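Local coordinates for nicotinate-nucleotide pyrophosphorylase (Francisella tularensis subsp. tularensis, PDB 3TQV) that catalyses the decarboxylating transfer of a phosphoribosyl group from 5-phospho-alpha-D-ribose 1-diphosphate to quinolinate, giving nicotinate ribonucleotide for NAD(+) biosynthesis, at the interface of chains A and B. Coordinates in Å, arbitrary orientation; residue numbers count along the deposited sequence, not the author numbering. Chains: chain A/B, Nicotinate-nucleotide pyrophosphorylase.

Contact 1: the interface of chains A and B. Residues chain A 166-169; chain B 29-32.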
ATOM      1  N   ILE A 166      12.270   7.139 -12.946  1.00 30.05           N
ATOM      2  CA  ILE A 166      10.848   7.188 -12.600  1.00 26.90           C
ATOM      3  C   ILE A 166      10.058   6.031 -13.227  1.00 31.41           C
ATOM      4  O   ILE A 166       9.203   5.416 -12.583  1.00 31.09           O
ATOM      5  CB  ILE A 166      10.184   8.530 -13.034  1.00 30.46           C
ATOM      6  CG1 ILE A 166      10.971   9.737 -12.515  1.00 31.63           C
ATOM      7  CG2 ILE A 166       8.729   8.578 -12.590  1.00 31.90           C
ATOM      8  CD1 ILE A 166      11.387   9.636 -11.068  1.00 30.28           C
ATOM      9  N   GLY A 167      10.343   5.743 -14.489  1.00 34.19           N
ATOM     10  CA  GLY A 167       9.605   4.714 -15.190  1.00 27.20           C
ATOM     11  C   GLY A 167      10.418   4.005 -16.251  1.00 27.13           C
ATOM     12  O   GLY A 167      11.609   3.764 -16.064  1.00 23.94           O
ATOM     13  N   LEU A 168       9.754   3.663 -17.357  1.00 38.10           N
ATOM     14  CA  LEU A 168      10.399   3.028 -18.499  1.00 36.31           C
ATOM     15  C   LEU A 168      10.757   4.063 -19.557  1.00 41.57           C
ATOM     16  O   LEU A 168      11.486   3.758 -20.501  1.00 41.55           O
ATOM     17  CB  LEU A 168       9.499   1.944 -19.108  1.00 34.84           C
ATOM     18  CG  LEU A 168       9.145   0.734 -18.221  1.00 29.89           C
ATOM     19  CD1 LEU A 168       8.091  -0.159 -18.874  1.00 33.91           C
ATOM     20  CD2 LEU A 168      10.378  -0.080 -17.828  1.00 28.19           C
ATOM     21  N   PHE A 169      10.267   5.293 -19.383  1.00 13.27           N
ATOM     22  CA  PHE A 169      10.480   6.369 -20.369  1.00  9.50           C
ATOM     23  C   PHE A 169      11.716   7.267 -20.146  1.00 15.28           C
ATOM     24  O   PHE A 169      12.249   7.828 -21.100  1.00 17.05           O
ATOM     25  CB  PHE A 169       9.236   7.251 -20.441  1.00  7.49           C
ATOM     26  CG  PHE A 169       8.833   7.825 -19.111  1.00  8.17           C
ATOM     27  CD1 PHE A 169       9.292   9.079 -18.708  1.00  8.54           C
ATOM     28  CD2 PHE A 169       8.013   7.101 -18.246  1.00  8.02           C
ATOM     29  CE1 PHE A 169       8.931   9.602 -17.471  1.00  9.46           C
ATOM     30  CE2 PHE A 169       7.637   7.618 -17.005  1.00 11.29           C
ATOM     31  CZ  PHE A 169       8.095   8.857 -16.616  1.00 15.14           C
TER
ATOM     32  N   GLU B  29       1.591   6.318 -15.483  1.00 24.69           N
ATOM     33  CA  GLU B  29       2.622   6.805 -14.585  1.00 21.61           C
ATOM     34  C   GLU B  29       3.946   6.110 -14.869  1.00 25.64           C
ATOM     35  O   GLU B  29       5.018   6.649 -14.569  1.00 24.16           O
ATOM     36  CB  GLU B  29       2.214   6.558 -13.133  1.00 24.18           C
ATOM     37  CG  GLU B  29       2.373   5.109 -12.659  1.00 23.55           C
ATOM     38  CD  GLU B  29       1.872   4.873 -11.232  1.00 22.52           C
ATOM     39  OE1 GLU B  29       1.658   3.701 -10.880  1.00 16.20           O
ATOM     40  OE2 GLU B  29       1.694   5.843 -10.460  1.00 25.52           O
ATOM     41  N   ASP B  30       3.884   4.911 -15.440  1.00 13.64           N
ATOM     42  CA  ASP B  30       5.103   4.139 -15.630  1.00 17.17           C
ATOM     43  C   ASP B  30       5.645   4.276 -17.059  1.00 16.27           C
ATOM     44  O   ASP B  30       6.866   4.313 -17.269  1.00 13.37           O
ATOM     45  CB  ASP B  30       4.859   2.671 -15.252  1.00 14.82           C
ATOM     46  CG  ASP B  30       6.137   1.824 -15.276  1.00 16.05           C
ATOM     47  OD1 ASP B  30       7.214   2.315 -14.887  1.00 10.84           O
ATOM     48  OD2 ASP B  30       6.057   0.651 -15.690  1.00 18.99           O
ATOM     49  N   ILE B  31       4.736   4.384 -18.026  1.00 15.83           N
ATOM     50  CA  ILE B  31       5.100   4.276 -19.442  1.00 21.78           C
ATOM     51  C   ILE B  31       5.214   5.615 -20.171  1.00 22.85           C
ATOM     52  O   ILE B  31       6.113   5.817 -21.002  1.00 23.28           O
ATOM     53  CB  ILE B  31       4.109   3.370 -20.202  1.00 24.42           C
ATOM     54  CG1 ILE B  31       4.283   1.912 -19.747  1.00 25.14           C
ATOM     55  CG2 ILE B  31       4.278   3.530 -21.723  1.00 21.13           C
ATOM     56  CD1 ILE B  31       3.150   0.981 -20.170  1.00 28.03           C
ATOM     57  N   ALA B  32       4.304   6.527 -19.865  1.00 19.12           N
ATOM     58  CA  ALA B  32       4.318   7.818 -20.525  1.00 20.39           C
ATOM     59  C   ALA B  32       4.518   7.611 -22.025  1.00 24.85           C
ATOM     60  O   ALA B  32       3.799   6.826 -22.638  1.00 31.39           O
ATOM     61  CB  ALA B  32       5.399   8.719 -19.932  1.00 19.82           C
TER
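The A:Leu168 and A:Phe169 loop caps the C-terminal end of helix 16-31 of chain B, and the tight part of this homodimer contact lies where the helix gives way to B:Ala32. The amide N of A:Leu168 donates a nearly straight hydrogen bond to the carbonyl O of B:Asp30 (3.0 Å), approaching almost in line with the C=O bond. On the neighbouring backbone, CA of A:Gly167 lies 3.4 Å from OD1 of B:Asp30. The phenyl ring of A:Phe169 lies alongside the same turn. Its chi1 of 56° places CG between the backbone N and the carbonyl carbon, and the ring is folded back toward the helix end. The methyl CB of B:Ala32 sits over one face, 3.7 Å from the ring centroid of A:Phe169 and displaced toward the rim. At the ring edge, CE2 of A:Phe169 comes 3.7 Å from the carbonyl O of B:Glu29, in the ring plane, while CB of A:Phe169 lies 3.5 Å from the carbonyl O of B:Ile31. The helix end is therefore covered by both a polar cap and an aromatic plate.

Toward A:Ile166 the fit is looser. This residue hides only 4 Å² against chain B, and its carbonyl O stays 4.3 Å from OD1 of B:Asp30. The B:Asp30 carboxylate crosses the A:Leu168 side chain at a slant, with OD2 of B:Asp30 3.9 Å from CD1 of A:Leu168.

Contact 2: the interface of chains A and B. Residues chain A 26, 113, 116, 145, 148; chain B 145-146, 148.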
ATOM      1  N   SER A  26     -10.390   8.659  -3.822  1.00 19.03           N
ATOM      2  CA  SER A  26     -10.386   8.050  -2.497  1.00 14.51           C
ATOM      3  C   SER A  26     -11.512   8.589  -1.642  1.00 16.01           C
ATOM      4  O   SER A  26     -12.041   7.877  -0.785  1.00 16.93           O
ATOM      5  CB  SER A  26      -9.040   8.239  -1.793  1.00 16.74           C
ATOM      6  OG  SER A  26      -8.508   9.523  -2.036  1.00 24.37           O
ATOM      7  N   PHE A 113      -3.834   8.585   4.062  1.00 14.10           N
ATOM      8  CA  PHE A 113      -2.687   9.087   3.295  1.00 12.88           C
ATOM      9  C   PHE A 113      -1.385   9.224   4.116  1.00 16.21           C
ATOM     10  O   PHE A 113      -0.334   8.699   3.724  1.00 18.40           O
ATOM     11  CB  PHE A 113      -3.016  10.390   2.549  1.00 12.43           C
ATOM     12  CG  PHE A 113      -3.673  10.180   1.204  1.00 13.05           C
ATOM     13  CD1 PHE A 113      -5.020  10.456   1.021  1.00 10.48           C
ATOM     14  CD2 PHE A 113      -2.941   9.708   0.124  1.00 12.19           C
ATOM     15  CE1 PHE A 113      -5.621  10.277  -0.209  1.00  8.84           C
ATOM     16  CE2 PHE A 113      -3.544   9.526  -1.117  1.00 14.84           C
ATOM     17  CZ  PHE A 113      -4.887   9.801  -1.278  1.00 13.54           C
HETATM   18  N   MSE A 116       0.350   6.066   5.268  1.00 23.63           N
HETATM   19  CA  MSE A 116       0.939   5.313   4.176  1.00 20.47           C
HETATM   20  C   MSE A 116       2.260   5.916   3.710  1.00 23.95           C
HETATM   21  O   MSE A 116       3.271   5.225   3.617  1.00 25.24           O
HETATM   22  CB  MSE A 116      -0.024   5.272   2.999  1.00 22.73           C
HETATM   23  CG  MSE A 116       0.417   4.342   1.914  1.00 22.36           C
HETATM   24 SE   MSE A 116      -0.176   4.904   0.153  1.00 23.16          SE
HETATM   25  CE  MSE A 116      -1.548   6.149   0.677  1.00 23.65           C
ATOM     26  N   ILE A 145       3.391   1.111  -5.293  1.00 24.58           N
ATOM     27  CA  ILE A 145       1.952   0.895  -5.328  1.00 18.76           C
ATOM     28  C   ILE A 145       1.323   1.525  -6.576  1.00 19.62           C
ATOM     29  O   ILE A 145       1.504   2.722  -6.840  1.00 20.01           O
ATOM     30  CB  ILE A 145       1.270   1.461  -4.086  1.00 18.59           C
ATOM     31  CG1 ILE A 145       1.880   0.837  -2.836  1.00 16.25           C
ATOM     32  CG2 ILE A 145      -0.222   1.177  -4.149  1.00 16.98           C
ATOM     33  CD1 ILE A 145       1.759  -0.673  -2.820  1.00 17.61           C
ATOM     34  N   PHE A 148       0.749   5.215  -7.154  1.00 22.30           N
ATOM     35  CA  PHE A 148       1.555   5.977  -6.200  1.00 21.84           C
ATOM     36  C   PHE A 148       3.023   6.012  -6.583  1.00 24.87           C
ATOM     37  O   PHE A 148       3.888   6.072  -5.710  1.00 26.08           O
ATOM     38  CB  PHE A 148       1.439   5.397  -4.794  1.00 19.53           C
ATOM     39  CG  PHE A 148       0.078   5.534  -4.192  1.00 19.60           C
ATOM     40  CD1 PHE A 148      -0.179   6.519  -3.256  1.00 18.25           C
ATOM     41  CD2 PHE A 148      -0.939   4.665  -4.545  1.00 14.81           C
ATOM     42  CE1 PHE A 148      -1.431   6.655  -2.679  1.00 15.50           C
ATOM     43  CE2 PHE A 148      -2.190   4.783  -3.979  1.00 12.53           C
ATOM     44  CZ  PHE A 148      -2.442   5.787  -3.037  1.00 13.15           C
TER
ATOM     45  N   ILE B 145      -5.473   1.427   1.561  1.00 11.12           N
ATOM     46  CA  ILE B 145      -4.676   2.267   0.662  1.00 12.74           C
ATOM     47  C   ILE B 145      -5.586   3.081  -0.263  1.00  8.34           C
ATOM     48  O   ILE B 145      -6.418   2.522  -0.969  1.00 11.09           O
ATOM     49  CB  ILE B 145      -3.711   1.466  -0.223  1.00  6.66           C
ATOM     50  CG1 ILE B 145      -2.977   0.411   0.606  1.00  8.21           C
ATOM     51  CG2 ILE B 145      -2.730   2.436  -0.907  1.00  4.32           C
ATOM     52  CD1 ILE B 145      -2.317   0.984   1.866  1.00  7.56           C
ATOM     53  N   PRO B 146      -5.430   4.406  -0.259  1.00  8.15           N
ATOM     54  CA  PRO B 146      -6.371   5.209  -1.029  1.00 14.61           C
ATOM     55  C   PRO B 146      -6.523   4.705  -2.465  1.00 15.83           C
ATOM     56  O   PRO B 146      -5.525   4.388  -3.117  1.00 12.57           O
ATOM     57  CB  PRO B 146      -5.733   6.595  -0.979  1.00 10.16           C
ATOM     58  CG  PRO B 146      -5.129   6.637   0.399  1.00 11.67           C
ATOM     59  CD  PRO B 146      -4.551   5.245   0.571  1.00  8.94           C
ATOM     60  N   PHE B 148      -7.917   2.013  -3.332  1.00 10.69           N
ATOM     61  CA  PHE B 148      -7.884   0.558  -3.313  1.00 13.22           C
ATOM     62  C   PHE B 148      -8.834   0.044  -2.259  1.00 12.70           C
ATOM     63  O   PHE B 148      -8.580  -1.003  -1.664  1.00 13.45           O
ATOM     64  CB  PHE B 148      -6.477   0.051  -2.984  1.00 10.09           C
ATOM     65  CG  PHE B 148      -5.521   0.140  -4.128  1.00 10.47           C
ATOM     66  CD1 PHE B 148      -5.251  -0.981  -4.903  1.00 13.17           C
ATOM     67  CD2 PHE B 148      -4.891   1.343  -4.428  1.00  7.12           C
ATOM     68  CE1 PHE B 148      -4.384  -0.918  -5.985  1.00 10.06           C
ATOM     69  CE2 PHE B 148      -4.001   1.435  -5.495  1.00  8.60           C
ATOM     70  CZ  PHE B 148      -3.738   0.287  -6.287  1.00 10.07           C
TER
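B:Pro146 presses its pyrrolidine ring against A:Phe113 at the apolar heart of this homodimer patch. CG of B:Pro146 stands over the middle of the phenyl face, 3.5 Å from the ring centroid of A:Phe113, in a CH-pi contact, and CB of B:Pro146 leans toward CZ at the far end of the ring. The methyl CE of A:Met116, present as selenomethionine, lies against the proline ring, though too close in the model for its spacing to carry weight. The A:Met116 side chain crosses that of B:Ile145 at about a right angle, SE of A:Met116 lying 3.7 Å from CG2 of B:Ile145. That gamma-methyl branch is anti to the backbone N of B:Ile145 and also packs 3.9 Å from CE2 of A:Phe148. The carbonyl O of B:Pro146 lies in the A:Phe148 ring plane, 3.4 Å from CZ of A:Phe148. A:Ser26 on helix 16-31 flanks the proline, with CB 3.8 Å from CB of B:Pro146.

Further out, helix 100-131 presents A:Phe113 and A:Met116, about one turn apart, to the same proline. The carbonyl O of A:Ile145 lies at the edge of the A:Phe148 ring, in its plane. The two Phe148 rings approach each other at the local two-fold, where CE2 of A:Phe148 is 4.1 Å from CE2 of B:Phe148.

Contact 3: the interface of chains A and B. Residues chain A 30-31, 105, 108, 112; chain B 142, 149, 167-168.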
ATOM      1  N   ASP A  30     -15.002   6.332  -0.574  1.00 15.42           N
ATOM      2  CA  ASP A  30     -15.397   6.241   0.832  1.00 13.99           C
ATOM      3  C   ASP A  30     -16.784   6.891   1.084  1.00 15.31           C
ATOM      4  O   ASP A  30     -17.583   6.391   1.888  1.00 17.71           O
ATOM      5  CB  ASP A  30     -14.297   6.835   1.751  1.00 11.85           C
ATOM      6  CG  ASP A  30     -14.511   6.502   3.250  1.00 13.05           C
ATOM      7  OD1 ASP A  30     -14.846   5.338   3.600  1.00 12.13           O
ATOM      8  OD2 ASP A  30     -14.345   7.419   4.086  1.00 16.68           O
ATOM      9  N   ILE A  31     -17.056   7.983   0.373  1.00 10.18           N
ATOM     10  CA  ILE A  31     -18.150   8.877   0.725  1.00 15.31           C
ATOM     11  C   ILE A  31     -19.434   8.522  -0.031  1.00 18.40           C
ATOM     12  O   ILE A  31     -20.524   8.493   0.560  1.00 17.57           O
ATOM     13  CB  ILE A  31     -17.790  10.372   0.437  1.00 12.61           C
ATOM     14  CG1 ILE A  31     -17.166  11.078   1.648  1.00 12.67           C
ATOM     15  CG2 ILE A  31     -19.034  11.158   0.046  1.00 16.13           C
ATOM     16  CD1 ILE A  31     -16.031  10.368   2.279  1.00 10.41           C
ATOM     17  N   THR A 105     -15.846  13.290   8.481  1.00 20.16           N
ATOM     18  CA  THR A 105     -15.912  12.649   7.183  1.00 18.37           C
ATOM     19  C   THR A 105     -14.546  12.629   6.493  1.00 23.12           C
ATOM     20  O   THR A 105     -14.234  11.702   5.740  1.00 18.50           O
ATOM     21  CB  THR A 105     -16.959  13.349   6.305  1.00 19.91           C
ATOM     22  OG1 THR A 105     -18.257  13.098   6.858  1.00 18.33           O
ATOM     23  CG2 THR A 105     -16.898  12.864   4.856  1.00 18.54           C
ATOM     24  N   ARG A 108     -10.648   9.763   7.886  1.00 13.14           N
ATOM     25  CA  ARG A 108     -10.059   8.468   7.555  1.00 10.09           C
ATOM     26  C   ARG A 108      -9.207   8.556   6.281  1.00 11.39           C
ATOM     27  O   ARG A 108      -8.093   8.024   6.234  1.00  9.00           O
ATOM     28  CB  ARG A 108     -11.170   7.406   7.466  1.00  9.93           C
ATOM     29  CG  ARG A 108     -10.733   5.944   7.382  1.00  6.91           C
ATOM     30  CD  ARG A 108      -9.313   5.697   7.856  1.00  9.47           C
ATOM     31  NE  ARG A 108      -9.171   5.835   9.303  1.00 22.04           N
ATOM     32  CZ  ARG A 108      -8.015   5.755   9.952  1.00 21.01           C
ATOM     33  NH1 ARG A 108      -6.885   5.535   9.290  1.00  7.20           N
ATOM     34  NH2 ARG A 108      -7.992   5.887  11.270  1.00 25.71           N
ATOM     35  N   ASN A 112      -5.474   7.755   6.327  1.00 17.81           N
ATOM     36  CA  ASN A 112      -5.034   6.819   5.281  1.00 10.05           C
ATOM     37  C   ASN A 112      -3.874   7.296   4.388  1.00 15.45           C
ATOM     38  O   ASN A 112      -3.012   6.494   3.996  1.00 13.77           O
ATOM     39  CB  ASN A 112      -6.213   6.326   4.429  1.00 12.97           C
ATOM     40  CG  ASN A 112      -7.071   5.293   5.159  1.00 14.95           C
ATOM     41  OD1 ASN A 112      -6.642   4.693   6.144  1.00 10.31           O
ATOM     42  ND2 ASN A 112      -8.287   5.099   4.688  1.00  8.38           N
TER
ATOM     43  N   ARG B 142     -11.829   0.475   7.382  1.00 13.19           N
ATOM     44  CA  ARG B 142     -11.602   1.469   6.330  1.00 14.82           C
ATOM     45  C   ARG B 142     -10.117   1.882   6.242  1.00 12.73           C
ATOM     46  O   ARG B 142      -9.751   2.751   5.433  1.00  7.60           O
ATOM     47  CB  ARG B 142     -12.525   2.692   6.509  1.00 12.55           C
ATOM     48  CG  ARG B 142     -14.009   2.397   6.178  1.00 15.61           C
ATOM     49  CD  ARG B 142     -15.006   3.427   6.746  1.00 10.26           C
ATOM     50  NE  ARG B 142     -14.706   4.806   6.358  1.00  9.30           N
ATOM     51  CZ  ARG B 142     -14.332   5.772   7.209  1.00 10.09           C
ATOM     52  NH1 ARG B 142     -14.212   5.516   8.501  1.00 11.20           N
ATOM     53  NH2 ARG B 142     -14.087   7.008   6.771  1.00  8.20           N
ATOM     54  N   ARG B 149      -9.912   0.786  -2.023  1.00 11.62           N
ATOM     55  CA  ARG B 149     -10.911   0.373  -1.045  1.00 13.30           C
ATOM     56  C   ARG B 149     -11.514  -0.971  -1.426  1.00 16.52           C
ATOM     57  O   ARG B 149     -11.422  -1.940  -0.675  1.00 18.57           O
ATOM     58  CB  ARG B 149     -12.013   1.425  -0.927  1.00 14.44           C
ATOM     59  CG  ARG B 149     -13.294   0.906  -0.314  1.00 23.30           C
ATOM     60  CD  ARG B 149     -13.238   0.765   1.196  1.00 20.67           C
ATOM     61  NE  ARG B 149     -13.178   2.079   1.828  1.00 20.28           N
ATOM     62  CZ  ARG B 149     -12.175   2.455   2.603  1.00 15.26           C
ATOM     63  NH1 ARG B 149     -11.188   1.602   2.836  1.00 20.70           N
ATOM     64  NH2 ARG B 149     -12.155   3.659   3.142  1.00 10.74           N
ATOM     65  N   GLY B 167     -17.962   1.622   3.475  1.00 23.53           N
ATOM     66  CA  GLY B 167     -17.654   3.032   3.643  1.00 17.88           C
ATOM     67  C   GLY B 167     -18.489   3.836   4.618  1.00 16.74           C
ATOM     68  O   GLY B 167     -18.874   3.335   5.680  1.00 15.07           O
ATOM     69  N   LEU B 168     -18.755   5.097   4.277  1.00 22.08           N
ATOM     70  CA  LEU B 168     -19.547   5.954   5.158  1.00 22.00           C
ATOM     71  C   LEU B 168     -21.040   5.929   4.797  1.00 26.46           C
ATOM     72  O   LEU B 168     -21.873   6.510   5.498  1.00 27.38           O
ATOM     73  CB  LEU B 168     -19.003   7.390   5.161  1.00 21.93           C
ATOM     74  CG  LEU B 168     -17.566   7.604   5.671  1.00 23.44           C
ATOM     75  CD1 LEU B 168     -16.989   8.946   5.212  1.00 18.62           C
ATOM     76  CD2 LEU B 168     -17.443   7.450   7.193  1.00 16.87           C
TER
HETATM   77  O   HOH W   1     -13.348   9.620   7.893  1.00 20.11           O
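The active site of this family is built at the dimer interface, and here helices 16-31 and 100-131 of chain A line the place where B:Arg142 and A:Arg108, both probable substrate-binding residues, meet. The guanidinium of B:Arg142 grips A:Asp30 side-on in a two-bond salt bridge. NE of B:Arg142 reaches OD1 of A:Asp30 (2.8 Å) and NH2 of B:Arg142 reaches OD2 of A:Asp30 (2.7 Å), each on the syn lone pair. A chi1 of -168° sets CG of A:Asp30 opposite the backbone N and directs the carboxylate toward this guanidinium. The two planes are 13° apart, so the groups meet edge to edge and nearly coplanar. B:Arg149 adds a weak bond from NH2 to OD1 of A:Asp30 (3.2 Å), its plane turned steeply to the carboxylate.

The B:Arg142 guanidinium is sandwiched between CG of A:Arg108 and CD2 of B:Leu168. The amide N of B:Leu168 donates to the carbonyl O of A:Asp30 (3.0 Å), and its CD1 meets CD1 of A:Ile31 (3.4 Å), the side chains running parallel. A water joins NH2 of B:Arg142 to the backbone N of A:Arg108. A:Asn112, which accepts from A:Arg108 through OD1, sends its amide ND2 to the carbonyl O of B:Arg142 (2.9 Å), an oxygen that also accepts from NH1 of B:Arg149 (3.2 Å).

Contact 4: the interface of chains A and B. Residues chain A 29-34; chain B 168-169.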
ATOM      1  N   GLU A  29     -14.691   6.845  -3.221  1.00 21.89           N
ATOM      2  CA  GLU A  29     -14.799   5.452  -2.839  1.00 22.78           C
ATOM      3  C   GLU A  29     -15.240   5.310  -1.389  1.00 18.10           C
ATOM      4  O   GLU A  29     -15.777   4.267  -0.998  1.00 23.64           O
ATOM      5  CB  GLU A  29     -13.457   4.742  -3.034  1.00 22.34           C
ATOM      6  CG  GLU A  29     -12.469   4.983  -1.891  1.00 18.57           C
ATOM      7  CD  GLU A  29     -11.121   4.355  -2.136  1.00 19.01           C
ATOM      8  OE1 GLU A  29     -10.191   4.669  -1.376  1.00 19.34           O
ATOM      9  OE2 GLU A  29     -10.986   3.550  -3.081  1.00 21.79           O
ATOM     10  N   ASP A  30     -15.002   6.332  -0.574  1.00 15.42           N
ATOM     11  CA  ASP A  30     -15.397   6.241   0.832  1.00 13.99           C
ATOM     12  C   ASP A  30     -16.784   6.891   1.084  1.00 15.31           C
ATOM     13  O   ASP A  30     -17.583   6.391   1.888  1.00 17.71           O
ATOM     14  CB  ASP A  30     -14.297   6.835   1.751  1.00 11.85           C
ATOM     15  CG  ASP A  30     -14.511   6.502   3.250  1.00 13.05           C
ATOM     16  OD1 ASP A  30     -14.846   5.338   3.600  1.00 12.13           O
ATOM     17  OD2 ASP A  30     -14.345   7.419   4.086  1.00 16.68           O
ATOM     18  N   ILE A  31     -17.056   7.983   0.373  1.00 10.18           N
ATOM     19  CA  ILE A  31     -18.150   8.877   0.725  1.00 15.31           C
ATOM     20  C   ILE A  31     -19.434   8.522  -0.031  1.00 18.40           C
ATOM     21  O   ILE A  31     -20.524   8.493   0.560  1.00 17.57           O
ATOM     22  CB  ILE A  31     -17.790  10.372   0.437  1.00 12.61           C
ATOM     23  CG1 ILE A  31     -17.166  11.078   1.648  1.00 12.67           C
ATOM     24  CG2 ILE A  31     -19.034  11.158   0.046  1.00 16.13           C
ATOM     25  CD1 ILE A  31     -16.031  10.368   2.279  1.00 10.41           C
ATOM     26  N   ALA A  32     -19.302   8.269  -1.336  1.00 23.66           N
ATOM     27  CA  ALA A  32     -20.458   8.061  -2.207  1.00 23.67           C
ATOM     28  C   ALA A  32     -21.528   9.130  -1.977  1.00 30.73           C
ATOM     29  O   ALA A  32     -21.209  10.309  -1.847  1.00 28.29           O
ATOM     30  CB  ALA A  32     -21.037   6.655  -2.030  1.00 22.51           C
ATOM     31  N   THR A  33     -22.789   8.713  -1.921  1.00 29.35           N
ATOM     32  CA  THR A  33     -23.907   9.635  -1.715  1.00 28.54           C
ATOM     33  C   THR A  33     -23.757  10.536  -0.486  1.00 38.37           C
ATOM     34  O   THR A  33     -24.431  11.572  -0.387  1.00 44.60           O
ATOM     35  CB  THR A  33     -25.233   8.881  -1.561  1.00 40.53           C
ATOM     36  OG1 THR A  33     -25.110   7.939  -0.486  1.00 38.39           O
ATOM     37  CG2 THR A  33     -25.594   8.164  -2.853  1.00 39.60           C
ATOM     38  N   GLY A  34     -22.905  10.137   0.457  1.00 27.66           N
ATOM     39  CA  GLY A  34     -22.601  10.987   1.590  1.00 23.71           C
ATOM     40  C   GLY A  34     -22.481  10.215   2.879  1.00 21.96           C
ATOM     41  O   GLY A  34     -23.102   9.171   3.007  1.00 21.79           O
TER
ATOM     42  N   LEU B 168     -18.755   5.097   4.277  1.00 22.08           N
ATOM     43  CA  LEU B 168     -19.547   5.954   5.158  1.00 22.00           C
ATOM     44  C   LEU B 168     -21.040   5.929   4.797  1.00 26.46           C
ATOM     45  O   LEU B 168     -21.873   6.510   5.498  1.00 27.38           O
ATOM     46  CB  LEU B 168     -19.003   7.390   5.161  1.00 21.93           C
ATOM     47  CG  LEU B 168     -17.566   7.604   5.671  1.00 23.44           C
ATOM     48  CD1 LEU B 168     -16.989   8.946   5.212  1.00 18.62           C
ATOM     49  CD2 LEU B 168     -17.443   7.450   7.193  1.00 16.87           C
ATOM     50  N   PHE B 169     -21.374   5.223   3.720  1.00 26.31           N
ATOM     51  CA  PHE B 169     -22.727   5.254   3.170  1.00 24.38           C
ATOM     52  C   PHE B 169     -23.558   3.980   3.415  1.00 25.61           C
ATOM     53  O   PHE B 169     -24.758   4.061   3.660  1.00 32.97           O
ATOM     54  CB  PHE B 169     -22.656   5.545   1.673  1.00 21.61           C
ATOM     55  CG  PHE B 169     -21.804   4.576   0.923  1.00 26.37           C
ATOM     56  CD1 PHE B 169     -22.329   3.369   0.489  1.00 23.50           C
ATOM     57  CD2 PHE B 169     -20.474   4.858   0.674  1.00 20.35           C
ATOM     58  CE1 PHE B 169     -21.545   2.469  -0.186  1.00 27.11           C
ATOM     59  CE2 PHE B 169     -19.675   3.969  -0.007  1.00 24.37           C
ATOM     60  CZ  PHE B 169     -20.209   2.769  -0.439  1.00 28.70           C
TER
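With chi1 at 56°, B:Phe169 carries CG between its backbone N and carbonyl carbon, which swings the phenyl ring back over the turn that ends helix 16-31 of chain A. A:Ala32 meets it from a backbone bent the unusual way, with phi 47°, and the positive phi helps direct the methyl group at the ring. CB of A:Ala32 lies over the face, 3.8 Å from the ring centroid of B:Phe169, in a CH-pi contact. It is shifted toward the CD2 side, where CB of A:Ala32 is 3.3 Å from CD2 of B:Phe169.

CD2 of B:Phe169 also lies 3.5 Å from the carbonyl O of A:Asp30, the oxygen that also accepts a hydrogen bond from the amide N of B:Leu168. At the base of the ring, CB of B:Phe169 lies 3.8 Å from the carbonyl O of A:Ile31. A:Thr33 crosses the aromatic side chain at about a right angle and only brushes it, OG1 lying 4.1 Å from CB of B:Phe169. The phenylalanine hides 62 Å² here, against 26 Å² for A:Ala32. By covering the helix end and the loop after it, B:Phe169 probably helps hold the two subunits together next to the active site that they share.

Contacts 3 and 4 are neighbours, their C-alpha centres about 7 Å apart, and they share A:Asp30, A:Ile31 and B:Leu168. Contact 1 is the two-fold counterpart of contact 4 with the chains exchanged, about 32 Å away, and lies about 30 Å from contact 3. Contact 2 sits between, about 19 Å from contact 1 and 12 Å from contact 3, close to the symmetry axis. Helix 16-31 of chain A serves contacts 2, 3 and 4, and helix 100-131 contacts 2 and 3. An apolar centre is thus flanked by clamped helix ends, an arrangement suited to the homodimers from which the hexamer is formed.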